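Local coordinates for protein CurD (Moorea producens 3L, PDB 5KP7) that binds 4'-phosphopantetheine and probably acts as a condensing enzyme of the hydroxymethylglutaryl-CoA synthase family, in the thiolase-like superfamily, at residues S69-A79 and V164-F172. The protein carries 3 engineered substitutions. Residues are numbered along the deposited sequence; the frame is centred on the assembly and turned at random.
Sequences SLPYEDPVSYA and VIATDISRF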
loop_
_atom_site.group_PDB
_atom_site.type_symbol
_atom_site.label_atom_id
_atom_site.label_comp_id
_atom_site.label_asym_id
_atom_site.label_seq_id
_atom_site.Cartn_x
_atom_site.Cartn_y
_atom_site.Cartn_z
ATOM N N SER A 69 0.099 14.867 3.975
ATOM C CA SER A 69 -0.321 15.921 3.002
ATOM C C SER A 69 -0.599 17.235 3.742
ATOM O O SER A 69 -1.353 17.243 4.748
ATOM C CB SER A 69 -1.587 15.497 2.334
ATOM O OG SER A 69 -2.036 16.403 1.326
ATOM N N LEU A 70 -0.076 18.342 3.201
ATOM C CA LEU A 70 -0.434 19.685 3.691
ATOM C C LEU A 70 -1.828 20.076 3.215
ATOM O O LEU A 70 -2.355 19.487 2.287
ATOM C CB LEU A 70 0.595 20.708 3.203
ATOM C CG LEU A 70 1.963 20.799 3.880
ATOM C CD1 LEU A 70 1.805 21.493 5.231
ATOM C CD2 LEU A 70 2.625 19.467 4.081
ATOM N N PRO A 71 -2.443 21.108 3.840
ATOM C CA PRO A 71 -3.786 21.549 3.381
ATOM C C PRO A 71 -3.821 22.064 1.942
ATOM O O PRO A 71 -4.834 21.922 1.254
ATOM C CB PRO A 71 -4.191 22.609 4.421
ATOM C CG PRO A 71 -3.417 22.225 5.631
ATOM C CD PRO A 71 -2.074 21.723 5.141
ATOM N N TYR A 72 -2.665 22.526 1.460
ATOM C CA TYR A 72 -2.521 22.981 0.099
ATOM C C TYR A 72 -1.987 21.886 -0.815
ATOM O O TYR A 72 -1.330 22.165 -1.827
ATOM C CB TYR A 72 -1.675 24.270 0.058
ATOM C CG TYR A 72 -0.382 24.217 0.836
ATOM C CD1 TYR A 72 0.736 23.523 0.342
ATOM C CD2 TYR A 72 -0.267 24.813 2.102
ATOM C CE1 TYR A 72 1.923 23.483 1.067
ATOM C CE2 TYR A 72 0.914 24.756 2.817
ATOM C CZ TYR A 72 1.995 24.096 2.296
ATOM O OH TYR A 72 3.164 24.072 3.022
ATOM N N GLU A 73 -2.282 20.624 -0.478
ATOM C CA GLU A 73 -2.049 19.512 -1.375
ATOM C C GLU A 73 -3.282 18.632 -1.341
ATOM O O GLU A 73 -4.053 18.631 -0.354
ATOM C CB GLU A 73 -0.839 18.696 -0.930
ATOM C CG GLU A 73 0.465 19.489 -0.876
ATOM C CD GLU A 73 1.608 18.588 -0.490
ATOM O OE1 GLU A 73 1.728 18.286 0.733
ATOM O OE2 GLU A 73 2.376 18.140 -1.411
ATOM N N ASP A 74 -3.485 17.912 -2.437
ATOM C CA ASP A 74 -4.577 16.968 -2.525
ATOM C C ASP A 74 -4.144 15.817 -3.448
ATOM O O ASP A 74 -2.995 15.787 -3.902
ATOM C CB ASP A 74 -5.874 17.713 -2.909
ATOM C CG ASP A 74 -5.932 18.133 -4.356
ATOM O OD1 ASP A 74 -5.021 17.761 -5.122
ATOM O OD2 ASP A 74 -6.919 18.820 -4.721
ATOM N N PRO A 75 -5.022 14.845 -3.723
ATOM C CA PRO A 75 -4.581 13.738 -4.557
ATOM C C PRO A 75 -4.222 14.131 -5.978
ATOM O O PRO A 75 -3.404 13.479 -6.583
ATOM C CB PRO A 75 -5.753 12.752 -4.496
ATOM C CG PRO A 75 -6.383 13.046 -3.188
ATOM C CD PRO A 75 -6.295 14.540 -3.038
ATOM N N VAL A 76 -4.810 15.206 -6.503
ATOM C CA VAL A 76 -4.439 15.722 -7.820
ATOM C C VAL A 76 -3.015 16.256 -7.806
ATOM O O VAL A 76 -2.211 15.933 -8.668
ATOM C CB VAL A 76 -5.427 16.835 -8.295
ATOM C CG1 VAL A 76 -4.945 17.498 -9.580
ATOM C CG2 VAL A 76 -6.833 16.261 -8.484
ATOM N N SER A 77 -2.699 17.131 -6.854
ATOM C CA SER A 77 -1.370 17.694 -6.786
ATOM C C SER A 77 -0.318 16.611 -6.525
ATOM O O SER A 77 0.744 16.635 -7.152
ATOM C CB SER A 77 -1.300 18.865 -5.789
ATOM O OG SER A 77 -1.307 18.474 -4.444
ATOM N N TYR A 78 -0.645 15.623 -5.682
ATOM C CA TYR A 78 0.253 14.502 -5.466
ATOM C C TYR A 78 0.490 13.768 -6.800
ATOM O O TYR A 78 1.637 13.429 -7.132
ATOM C CB TYR A 78 -0.330 13.548 -4.411
ATOM C CG TYR A 78 0.213 13.741 -3.026
ATOM C CD1 TYR A 78 -0.044 14.902 -2.299
ATOM C CD2 TYR A 78 0.995 12.757 -2.415
ATOM C CE1 TYR A 78 0.469 15.064 -1.009
ATOM C CE2 TYR A 78 1.498 12.924 -1.144
ATOM C CZ TYR A 78 1.215 14.046 -0.430
ATOM O OH TYR A 78 1.773 14.166 0.840
ATOM N N ALA A 79 -0.594 13.489 -7.519
ATOM C CA ALA A 79 -0.522 12.787 -8.792
ATOM C C ALA A 79 0.312 13.506 -9.834
ATOM O O ALA A 79 1.137 12.889 -10.530
ATOM C CB ALA A 79 -1.915 12.526 -9.343
ATOM N N VAL A 164 -0.857 5.666 -15.826
ATOM C CA VAL A 164 -1.621 5.167 -14.682
ATOM C C VAL A 164 -1.021 5.797 -13.440
ATOM O O VAL A 164 0.186 5.645 -13.196
ATOM C CB VAL A 164 -1.541 3.628 -14.576
ATOM C CG1 VAL A 164 -2.276 3.151 -13.328
ATOM C CG2 VAL A 164 -2.101 2.957 -15.833
ATOM N N ILE A 165 -1.832 6.526 -12.671
ATOM C CA ILE A 165 -1.322 7.170 -11.465
ATOM C C ILE A 165 -2.163 6.747 -10.296
ATOM O O ILE A 165 -3.377 6.993 -10.252
ATOM C CB ILE A 165 -1.297 8.716 -11.529
ATOM C CG1 ILE A 165 -0.650 9.205 -12.826
ATOM C CG2 ILE A 165 -0.573 9.283 -10.310
ATOM C CD1 ILE A 165 -0.807 10.698 -13.043
ATOM N N ALA A 166 -1.517 6.085 -9.341
ATOM C CA ALA A 166 -2.136 5.720 -8.078
ATOM C C ALA A 166 -1.791 6.832 -7.083
ATOM O O ALA A 166 -0.616 7.163 -6.892
ATOM C CB ALA A 166 -1.643 4.365 -7.570
ATOM N N THR A 167 -2.815 7.457 -6.530
ATOM C CA THR A 167 -2.653 8.608 -5.635
ATOM C C THR A 167 -3.621 8.536 -4.484
ATOM O O THR A 167 -4.811 8.269 -4.691
ATOM C CB THR A 167 -2.809 9.955 -6.404
ATOM O OG1 THR A 167 -2.612 11.020 -5.499
ATOM C CG2 THR A 167 -4.167 10.067 -7.077
ATOM N N ASP A 168 -3.130 8.727 -3.264
ATOM C CA ASP A 168 -3.988 8.682 -2.069
ATOM C C ASP A 168 -3.382 9.534 -0.945
ATOM O O ASP A 168 -2.153 9.631 -0.829
ATOM C CB ASP A 168 -4.232 7.238 -1.594
ATOM C CG ASP A 168 -5.383 6.541 -2.341
ATOM O OD1 ASP A 168 -6.517 7.040 -2.317
ATOM O OD2 ASP A 168 -5.138 5.476 -2.937
ATOM N N ILE A 169 -4.259 10.168 -0.164
ATOM C CA ILE A 169 -3.869 10.913 1.026
ATOM C C ILE A 169 -4.731 10.432 2.162
ATOM O O ILE A 169 -5.786 9.867 1.941
ATOM C CB ILE A 169 -4.054 12.412 0.805
ATOM C CG1 ILE A 169 -3.077 12.833 -0.292
ATOM C CG2 ILE A 169 -3.865 13.216 2.083
ATOM C CD1 ILE A 169 -3.194 14.230 -0.666
ATOM N N SER A 170 -4.298 10.681 3.379
ATOM C CA SER A 170 -5.099 10.327 4.579
ATOM C C SER A 170 -5.463 11.597 5.316
ATOM O O SER A 170 -4.751 12.008 6.222
ATOM C CB SER A 170 -4.256 9.408 5.469
ATOM O OG SER A 170 -3.969 8.208 4.765
ATOM N N ARG A 171 -6.548 12.240 4.910
ATOM C CA ARG A 171 -6.908 13.544 5.493
ATOM C C ARG A 171 -7.852 13.396 6.672
ATOM O O ARG A 171 -9.030 13.753 6.599
ATOM C CB ARG A 171 -7.421 14.537 4.438
ATOM C CG ARG A 171 -6.788 15.899 4.730
ATOM C CD ARG A 171 -7.383 17.043 4.063
ATOM N NE ARG A 171 -7.322 17.053 2.613
ATOM C CZ ARG A 171 -6.336 17.541 1.867
ATOM N NH1 ARG A 171 -5.156 17.948 2.388
ATOM N NH2 ARG A 171 -6.526 17.566 0.544
ATOM N N PHE A 172 -7.290 12.902 7.774
ATOM C CA PHE A 172 -7.978 12.818 9.060
ATOM C C PHE A 172 -8.315 14.187 9.636
ATOM O O PHE A 172 -7.463 15.083 9.624
ATOM C CB PHE A 172 -7.107 12.093 10.080
ATOM C CG PHE A 172 -6.689 10.725 9.646
ATOM C CD1 PHE A 172 -7.626 9.838 9.104
ATOM C CD2 PHE A 172 -5.352 10.324 9.753
ATOM C CE1 PHE A 172 -7.245 8.574 8.682
ATOM C CE2 PHE A 172 -4.979 9.045 9.349
ATOM C CZ PHE A 172 -5.932 8.175 8.821
HETATM O O HOH W 1 -2.041 12.658 4.590
HETATM O O HOH W 2 -4.021 18.452 5.076
HETATM O O HOH W 3 -3.303 15.013 5.551
#
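Arg-171 brings the end of its guanidinium to the backbone oxygen of Glu-73, which takes both terminal nitrogens: NH2 to O is 2.8 Å, in the carbonyl plane on a lone pair, and NH1 to the same O is 3.0 Å. The oxygen lies in the guanidinium plane; Leu-70 O lies at the guanidinium edge too and takes a weak bond from NH1. A bend at chi3 (-63°) turns the long chain back toward the 69-79 loop. With an alanine here, Glu-73 O would probably be left without both of these donors and Leu-70 O without its weak one. Ile-169 pushes CD1 among Ser-69 OG, the Asp-74 backbone and Pro-75 CD, while its CG1 stands over the centre of the Tyr-78 ring, 4.2 Å from the centroid, a CH-pi contact. Packing is tight at the branch, with CG2 only 3.2 Å from Ser-69 CB. On the strand itself, chi1 of Thr-167 (-179°) points OG1 at the helix start, where it donates to a lone pair of Pro-75 O at 2.8 Å, in the carbonyl plane; that oxygen also accepts from Ala-79 N in the first helical turn. Ala-79 CB rests on Ile-165 CG2.

The type I turn from Leu-70 to Glu-73 presents the carbonyls to Arg-171; Leu-70 N donates to Glu-73 OE1, while OE2 bonds to Tyr-36 OH. Asp-74 and Ser-77 form a capping box that starts the helix; Asp-74 OD2 turns to Arg-438 and Tyr-440. Water 2 bridges Ser-69 O and Arg-171 NH1, and water 1 links Ser-69 N with Ser-170 N.

The first turn of helix 75-89, residues 75-79, runs at 137° to strand segment 164-168. Helix 75-89 thus packs against a mixed sheet in the layered α/β thiolase-like fold. Strands 98-104 and 195-202 flank strand 161-168; helix 115-123 touches Pro-75 and Ala-79.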